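Local coordinates for pullulanase (Klebsiella oxytoca, PDB 2YOC), which hydrolyses the alpha-1,6-glucosidic linkages of pullulan and related branched alpha-glucans, and is exported by a type 2 secretion system, at residues S736-R741 / N755-L760; I830-S835 / T916-M921. All blocks are in the same frame, centred on the assembly; numbering follows the deposited sequence.

Contact 1: residues S736-R741 / N755-L760; sequences SGDALR and NELASL
A type I beta turn, N755 to A758, is joined to the short helix 739-742 by R741, whose side-on salt bridge to E756 belongs to a partly buried contact in the segment of chain between barrel strands 718-720 and 814-816. NE donates to OE2 of E756 at 2.7 Å and NH2 to OE1 of E756 at 2.7 Å, both acceptors lying almost in the guanidinium plane. The carboxylate is tilted 31° to that plane, and OE2 is met from above its own plane. Arginine suits the place because its flat end offers parallel N-H groups while its stem stays apolar: CG lies 3.7 Å from CD1 of L757, which also reaches D738.

CB of N755 lies over one guanidinium face, offset toward the rim. With CG of N755 set between backbone N and carbonyl carbon (chi1 60°), ND2 gives a nearly straight bond of 2.8 Å to O of R741, and OD1 weakly accepts N of L757 and of A758, bracing the turn. ND2 also binds O of K833, at the end of helix 826-833. R741 NH1 turns to O of Y832 and O of A834, while helix 912-919 lies against R741 through V918 and against E756 through R917.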
ATOM      1  N   SER B 736     -13.791 -26.708  -0.057  1.00 79.67           N
ATOM      2  CA  SER B 736     -14.402 -27.957   0.395  1.00 80.76           C
ATOM      3  C   SER B 736     -14.776 -27.832   1.869  1.00 84.55           C
ATOM      4  O   SER B 736     -14.141 -27.080   2.632  1.00 83.50           O
ATOM      5  CB  SER B 736     -13.459 -29.143   0.178  1.00 85.23           C
ATOM      6  OG  SER B 736     -12.304 -29.062   1.001  1.00 97.15           O
ATOM      7  N   GLY B 737     -15.804 -28.574   2.251  1.00 81.09           N
ATOM      8  CA  GLY B 737     -16.307 -28.552   3.613  1.00 81.44           C
ATOM      9  C   GLY B 737     -17.035 -27.257   3.884  1.00 83.86           C
ATOM     10  O   GLY B 737     -17.547 -26.630   2.955  1.00 82.35           O
ATOM     11  N   ASP B 738     -17.068 -26.848   5.153  1.00 81.17           N
ATOM     12  CA  ASP B 738     -17.755 -25.653   5.629  1.00 82.07           C
ATOM     13  C   ASP B 738     -17.370 -24.337   4.918  1.00 85.47           C
ATOM     14  O   ASP B 738     -18.198 -23.416   4.877  1.00 85.66           O
ATOM     15  CB  ASP B 738     -17.700 -25.562   7.166  1.00 85.78           C
ATOM     16  CG  ASP B 738     -18.430 -26.685   7.918  1.00100.60           C
ATOM     17  OD1 ASP B 738     -18.421 -27.847   7.424  1.00103.10           O
ATOM     18  OD2 ASP B 738     -18.946 -26.418   9.029  1.00103.82           O
ATOM     19  N   ALA B 739     -16.160 -24.280   4.283  1.00 79.96           N
ATOM     20  CA  ALA B 739     -15.672 -23.145   3.471  1.00 77.27           C
ATOM     21  C   ALA B 739     -16.672 -22.829   2.335  1.00 77.21           C
ATOM     22  O   ALA B 739     -16.867 -21.663   1.988  1.00 74.67           O
ATOM     23  CB  ALA B 739     -14.314 -23.471   2.884  1.00 76.88           C
ATOM     24  N   LEU B 740     -17.345 -23.873   1.810  1.00 73.67           N
ATOM     25  CA  LEU B 740     -18.383 -23.751   0.792  1.00 74.04           C
ATOM     26  C   LEU B 740     -19.594 -22.917   1.271  1.00 78.91           C
ATOM     27  O   LEU B 740     -20.353 -22.404   0.445  1.00 77.26           O
ATOM     28  CB  LEU B 740     -18.840 -25.135   0.311  1.00 74.70           C
ATOM     29  CG  LEU B 740     -17.851 -25.922  -0.546  1.00 79.53           C
ATOM     30  CD1 LEU B 740     -18.368 -27.325  -0.812  1.00 81.16           C
ATOM     31  CD2 LEU B 740     -17.603 -25.235  -1.873  1.00 80.17           C
ATOM     32  N   ARG B 741     -19.763 -22.785   2.604  1.00 77.04           N
ATOM     33  CA  ARG B 741     -20.825 -21.993   3.224  1.00 77.40           C
ATOM     34  C   ARG B 741     -20.256 -20.669   3.769  1.00 79.92           C
ATOM     35  O   ARG B 741     -20.833 -19.611   3.533  1.00 79.13           O
ATOM     36  CB  ARG B 741     -21.512 -22.809   4.321  1.00 78.89           C
ATOM     37  CG  ARG B 741     -22.569 -22.047   5.086  1.00 88.74           C
ATOM     38  CD  ARG B 741     -23.750 -22.938   5.375  1.00 89.87           C
ATOM     39  NE  ARG B 741     -24.824 -22.221   6.061  1.00 92.53           N
ATOM     40  CZ  ARG B 741     -25.737 -21.462   5.465  1.00 97.59           C
ATOM     41  NH1 ARG B 741     -25.696 -21.267   4.155  1.00 78.17           N
ATOM     42  NH2 ARG B 741     -26.675 -20.863   6.179  1.00 89.74           N
ATOM     43  N   ASN B 755     -24.711 -15.844   6.780  1.00 83.86           N
ATOM     44  CA  ASN B 755     -25.190 -17.158   7.177  1.00 84.45           C
ATOM     45  C   ASN B 755     -24.504 -17.549   8.497  1.00 88.46           C
ATOM     46  O   ASN B 755     -23.458 -16.983   8.837  1.00 85.84           O
ATOM     47  CB  ASN B 755     -24.954 -18.181   6.061  1.00 81.97           C
ATOM     48  CG  ASN B 755     -23.520 -18.416   5.623  1.00 91.35           C
ATOM     49  OD1 ASN B 755     -22.567 -18.407   6.411  1.00 81.14           O
ATOM     50  ND2 ASN B 755     -23.352 -18.761   4.356  1.00 78.35           N
ATOM     51  N   GLU B 756     -25.078 -18.515   9.232  1.00 87.98           N
ATOM     52  CA  GLU B 756     -24.546 -18.951  10.535  1.00 88.90           C
ATOM     53  C   GLU B 756     -23.063 -19.300  10.606  1.00 92.68           C
ATOM     54  O   GLU B 756     -22.483 -19.162  11.682  1.00 92.45           O
ATOM     55  CB  GLU B 756     -25.419 -20.026  11.202  1.00 91.26           C
ATOM     56  CG  GLU B 756     -25.220 -21.441  10.689  1.00101.41           C
ATOM     57  CD  GLU B 756     -25.762 -21.735   9.304  1.00119.03           C
ATOM     58  OE1 GLU B 756     -26.745 -21.079   8.881  1.00 89.52           O
ATOM     59  OE2 GLU B 756     -25.212 -22.653   8.656  1.00118.46           O
ATOM     60  N   LEU B 757     -22.449 -19.718   9.479  1.00 89.06           N
ATOM     61  CA  LEU B 757     -21.029 -20.097   9.461  1.00 88.59           C
ATOM     62  C   LEU B 757     -20.058 -18.968   9.072  1.00 92.55           C
ATOM     63  O   LEU B 757     -18.857 -19.072   9.346  1.00 91.43           O
ATOM     64  CB  LEU B 757     -20.784 -21.363   8.601  1.00 87.72           C
ATOM     65  CG  LEU B 757     -21.704 -22.586   8.795  1.00 92.38           C
ATOM     66  CD1 LEU B 757     -21.176 -23.770   8.025  1.00 92.00           C
ATOM     67  CD2 LEU B 757     -21.801 -22.995  10.232  1.00 94.14           C
ATOM     68  N   ALA B 758     -20.585 -17.891   8.458  1.00 90.33           N
ATOM     69  CA  ALA B 758     -19.814 -16.745   7.964  1.00 89.91           C
ATOM     70  C   ALA B 758     -19.033 -15.975   9.036  1.00 93.97           C
ATOM     71  O   ALA B 758     -19.526 -15.788  10.157  1.00 95.01           O
ATOM     72  CB  ALA B 758     -20.712 -15.800   7.181  1.00 90.68           C
ATOM     73  N   SER B 759     -17.817 -15.520   8.656  1.00 88.24           N
ATOM     74  CA  SER B 759     -16.873 -14.746   9.478  1.00 87.73           C
ATOM     75  C   SER B 759     -16.137 -13.672   8.612  1.00 87.54           C
ATOM     76  O   SER B 759     -15.068 -13.163   8.999  1.00 86.55           O
ATOM     77  CB  SER B 759     -15.875 -15.682  10.157  1.00 92.17           C
ATOM     78  OG  SER B 759     -15.371 -16.647   9.248  1.00104.31           O
ATOM     79  N   LEU B 760     -16.738 -13.333   7.438  1.00 79.68           N
ATOM     80  CA  LEU B 760     -16.197 -12.359   6.485  1.00 76.12           C
ATOM     81  C   LEU B 760     -16.277 -10.956   7.046  1.00 76.69           C
ATOM     82  O   LEU B 760     -17.359 -10.522   7.439  1.00 76.03           O
ATOM     83  CB  LEU B 760     -16.930 -12.421   5.129  1.00 74.60           C
ATOM     84  CG  LEU B 760     -16.662 -13.628   4.253  1.00 77.20           C
ATOM     85  CD1 LEU B 760     -17.741 -13.798   3.214  1.00 76.31           C
ATOM     86  CD2 LEU B 760     -15.326 -13.520   3.584  1.00 78.59           C
TER

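Contact 2: residues I830-S835 / T916-M921; sequences ISYKAS and TRVKEM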
ATOM      1  N   ILE B 830     -25.446 -20.764  -4.301  1.00 69.53           N
ATOM      2  CA  ILE B 830     -26.338 -19.951  -3.473  1.00 70.54           C
ATOM      3  C   ILE B 830     -26.902 -20.843  -2.356  1.00 78.98           C
ATOM      4  O   ILE B 830     -26.811 -20.461  -1.186  1.00 80.79           O
ATOM      5  CB  ILE B 830     -27.425 -19.196  -4.299  1.00 73.01           C
ATOM      6  CG1 ILE B 830     -26.778 -18.170  -5.256  1.00 72.12           C
ATOM      7  CG2 ILE B 830     -28.507 -18.522  -3.402  1.00 73.02           C
ATOM      8  CD1 ILE B 830     -27.674 -17.755  -6.432  1.00 75.77           C
ATOM      9  N   SER B 831     -27.383 -22.063  -2.701  1.00 75.74           N
ATOM     10  CA  SER B 831     -27.885 -23.048  -1.730  1.00 76.03           C
ATOM     11  C   SER B 831     -26.852 -23.309  -0.614  1.00 80.59           C
ATOM     12  O   SER B 831     -27.215 -23.290   0.560  1.00 82.35           O
ATOM     13  CB  SER B 831     -28.299 -24.335  -2.433  1.00 77.92           C
ATOM     14  OG  SER B 831     -29.250 -24.049  -3.449  1.00 81.45           O
ATOM     15  N   TYR B 832     -25.568 -23.423  -0.968  1.00 76.76           N
ATOM     16  CA  TYR B 832     -24.471 -23.579  -0.004  1.00 76.94           C
ATOM     17  C   TYR B 832     -24.223 -22.298   0.823  1.00 77.57           C
ATOM     18  O   TYR B 832     -23.868 -22.385   1.999  1.00 73.79           O
ATOM     19  CB  TYR B 832     -23.151 -23.841  -0.751  1.00 78.34           C
ATOM     20  CG  TYR B 832     -22.786 -25.270  -1.082  1.00 82.39           C
ATOM     21  CD1 TYR B 832     -22.881 -26.276  -0.124  1.00 85.58           C
ATOM     22  CD2 TYR B 832     -22.181 -25.587  -2.293  1.00 82.77           C
ATOM     23  CE1 TYR B 832     -22.484 -27.584  -0.406  1.00 86.23           C
ATOM     24  CE2 TYR B 832     -21.757 -26.884  -2.576  1.00 83.84           C
ATOM     25  CZ  TYR B 832     -21.905 -27.881  -1.629  1.00 89.91           C
ATOM     26  OH  TYR B 832     -21.493 -29.159  -1.928  1.00 87.99           O
ATOM     27  N   LYS B 833     -24.328 -21.112   0.171  1.00 75.53           N
ATOM     28  CA  LYS B 833     -23.948 -19.817   0.759  1.00 75.58           C
ATOM     29  C   LYS B 833     -25.021 -18.879   1.378  1.00 80.06           C
ATOM     30  O   LYS B 833     -24.656 -18.019   2.192  1.00 78.10           O
ATOM     31  CB  LYS B 833     -23.028 -19.045  -0.206  1.00 75.51           C
ATOM     32  CG  LYS B 833     -21.630 -19.615  -0.333  1.00 77.82           C
ATOM     33  CD  LYS B 833     -20.975 -19.250  -1.665  1.00 82.39           C
ATOM     34  CE  LYS B 833     -20.046 -20.329  -2.169  1.00 85.72           C
ATOM     35  NZ  LYS B 833     -18.783 -20.433  -1.383  1.00 97.86           N
ATOM     36  N   ALA B 834     -26.304 -19.006   0.976  1.00 78.13           N
ATOM     37  CA  ALA B 834     -27.381 -18.133   1.463  1.00 80.04           C
ATOM     38  C   ALA B 834     -27.772 -18.375   2.916  1.00 88.10           C
ATOM     39  O   ALA B 834     -27.747 -19.522   3.379  1.00 88.36           O
ATOM     40  CB  ALA B 834     -28.605 -18.244   0.565  1.00 80.80           C
ATOM     41  N   SER B 835     -28.144 -17.289   3.632  1.00 86.98           N
ATOM     42  CA  SER B 835     -28.582 -17.358   5.034  1.00 88.33           C
ATOM     43  C   SER B 835     -29.892 -18.127   5.111  1.00 91.45           C
ATOM     44  O   SER B 835     -30.693 -18.056   4.175  1.00 89.99           O
ATOM     45  CB  SER B 835     -28.764 -15.958   5.625  1.00 91.61           C
ATOM     46  OG  SER B 835     -29.196 -15.994   6.976  1.00 96.12           O
ATOM     47  N   THR B 916     -26.020 -31.673   3.721  1.00 78.13           N
ATOM     48  CA  THR B 916     -27.155 -31.961   4.619  1.00 79.35           C
ATOM     49  C   THR B 916     -27.657 -30.734   5.418  1.00 81.89           C
ATOM     50  O   THR B 916     -28.870 -30.501   5.514  1.00 80.76           O
ATOM     51  CB  THR B 916     -26.945 -33.242   5.440  1.00 87.05           C
ATOM     52  OG1 THR B 916     -25.630 -33.240   5.993  1.00 90.44           O
ATOM     53  CG2 THR B 916     -27.168 -34.508   4.617  1.00 82.26           C
ATOM     54  N   ARG B 917     -26.708 -29.914   5.904  1.00 77.36           N
ATOM     55  CA  ARG B 917     -26.945 -28.671   6.642  1.00 76.90           C
ATOM     56  C   ARG B 917     -27.768 -27.654   5.810  1.00 82.53           C
ATOM     57  O   ARG B 917     -28.614 -26.945   6.366  1.00 82.42           O
ATOM     58  CB  ARG B 917     -25.573 -28.061   7.038  1.00 71.63           C
ATOM     59  CG  ARG B 917     -25.602 -26.698   7.735  1.00 72.27           C
ATOM     60  CD  ARG B 917     -24.229 -26.071   7.902  1.00 82.88           C
ATOM     61  NE  ARG B 917     -23.466 -26.675   9.002  1.00106.38           N
ATOM     62  CZ  ARG B 917     -22.473 -27.554   8.871  1.00123.53           C
ATOM     63  NH1 ARG B 917     -22.087 -27.956   7.666  1.00105.19           N
ATOM     64  NH2 ARG B 917     -21.864 -28.043   9.944  1.00112.01           N
ATOM     65  N   VAL B 918     -27.516 -27.602   4.482  1.00 79.09           N
ATOM     66  CA  VAL B 918     -28.118 -26.623   3.586  1.00 79.05           C
ATOM     67  C   VAL B 918     -29.273 -27.112   2.703  1.00 86.31           C
ATOM     68  O   VAL B 918     -30.129 -26.311   2.318  1.00 86.44           O
ATOM     69  CB  VAL B 918     -27.031 -25.870   2.761  1.00 81.27           C
ATOM     70  CG1 VAL B 918     -25.920 -25.315   3.665  1.00 80.32           C
ATOM     71  CG2 VAL B 918     -26.451 -26.746   1.643  1.00 80.39           C
ATOM     72  N   LYS B 919     -29.245 -28.399   2.332  1.00 84.55           N
ATOM     73  CA  LYS B 919     -30.168 -29.035   1.402  1.00 85.40           C
ATOM     74  C   LYS B 919     -31.629 -28.703   1.654  1.00 93.77           C
ATOM     75  O   LYS B 919     -32.329 -28.250   0.743  1.00 92.89           O
ATOM     76  CB  LYS B 919     -29.921 -30.554   1.363  1.00 88.06           C
ATOM     77  CG  LYS B 919     -30.423 -31.249   0.103  1.00 98.77           C
ATOM     78  CD  LYS B 919     -29.827 -32.637  -0.053  1.00110.86           C
ATOM     79  CE  LYS B 919     -30.416 -33.689   0.871  1.00122.03           C
ATOM     80  NZ  LYS B 919     -29.992 -35.066   0.491  1.00127.37           N
ATOM     81  N   GLU B 920     -32.075 -28.894   2.903  1.00 94.34           N
ATOM     82  CA  GLU B 920     -33.467 -28.676   3.266  1.00 95.84           C
ATOM     83  C   GLU B 920     -33.808 -27.249   3.708  1.00100.63           C
ATOM     84  O   GLU B 920     -34.990 -26.966   3.943  1.00100.98           O
ATOM     85  CB  GLU B 920     -33.948 -29.757   4.251  1.00 98.57           C
ATOM     86  CG  GLU B 920     -34.283 -31.095   3.594  1.00109.40           C
ATOM     87  CD  GLU B 920     -33.134 -31.873   2.974  1.00133.20           C
ATOM     88  OE1 GLU B 920     -32.119 -32.110   3.671  1.00112.16           O
ATOM     89  OE2 GLU B 920     -33.251 -32.238   1.780  1.00136.03           O
HETATM   90  N   MSE B 921     -32.800 -26.333   3.752  1.00 96.14           N
HETATM   91  CA  MSE B 921     -33.019 -24.936   4.163  1.00 95.48           C
HETATM   92  C   MSE B 921     -34.149 -24.249   3.409  1.00103.66           C
HETATM   93  O   MSE B 921     -34.966 -23.561   4.031  1.00106.31           O
HETATM   94  CB  MSE B 921     -31.742 -24.102   4.136  1.00 95.36           C
HETATM   95  CG  MSE B 921     -30.726 -24.555   5.161  1.00101.65           C
HETATM   96 SE   MSE B 921     -29.462 -23.183   5.641  1.00108.55          SE
HETATM   97  CE  MSE B 921     -28.810 -22.742   3.785  1.00103.88           C
TER
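V918 of helix 912-919 presses its branched side chain against the C-terminal end of helix 826-833, the helix that follows barrel strand 814-816 in the chain. The contact is buried and made without a hydrogen bond between 830-835 and 916-921. Backbones come close, with CA of Y832 and CA of V918 6.0 Å apart. Y832 permits this because its CB points away from 916-921, and the short, branched chain of V918 fits against the backbone carbonyls of S831 and Y832. From its root outward, V918 first sets CB 3.4 Å from O of S831. CG1, anti to the carbonyl carbon (chi1 -51°), lies 3.9 Å from O of Y832 and about as far from O of S831. The other branch, CG2, is 3.7 Å from O of S831 and meets CD1 of Y832 at 4.0 Å, the two side chains crossing obliquely. Valine thus spreads two methyls over adjoining carbonyls and CD1 of the Y832 ring.

Three residues on, past the end of the helix, M921, deposited as selenomethionine, supplies a longer and more flexible probe. Its chain bends at the last torsion (chi3 -55°), bringing CE 3.4 Å from O of A834 and 3.6 Å from O of S831. The side chain of S831 has its own partner, its OG bonding O of W827 in the same helix.

Around the contact, Y832 packs on L740 of helix 739-742 and on V914 and I915 of helix 912-919, while R843 of helix 840-855 lies against A834 and M921.

In the fold
Contact 2 is buried, whereas contact 1 is only partly so, with E756 exposed and R741 and N755 buried. Their chemistry follows: a salt bridge and a hydrogen bond from an asparagine amide join helix 739-742 to the following loop, but methyl groups laid against carbonyls join helices 826-833 and 912-919. The centres are only 10 Å apart, and R741, the main side chain of contact 1, also borders contact 2. Contact 1 thus supplies donors to the C-terminal carbonyls of helix 826-833 and of A834 just beyond it, and contact 2 packs that same end. In sequence contact 1 closes before contact 2 opens.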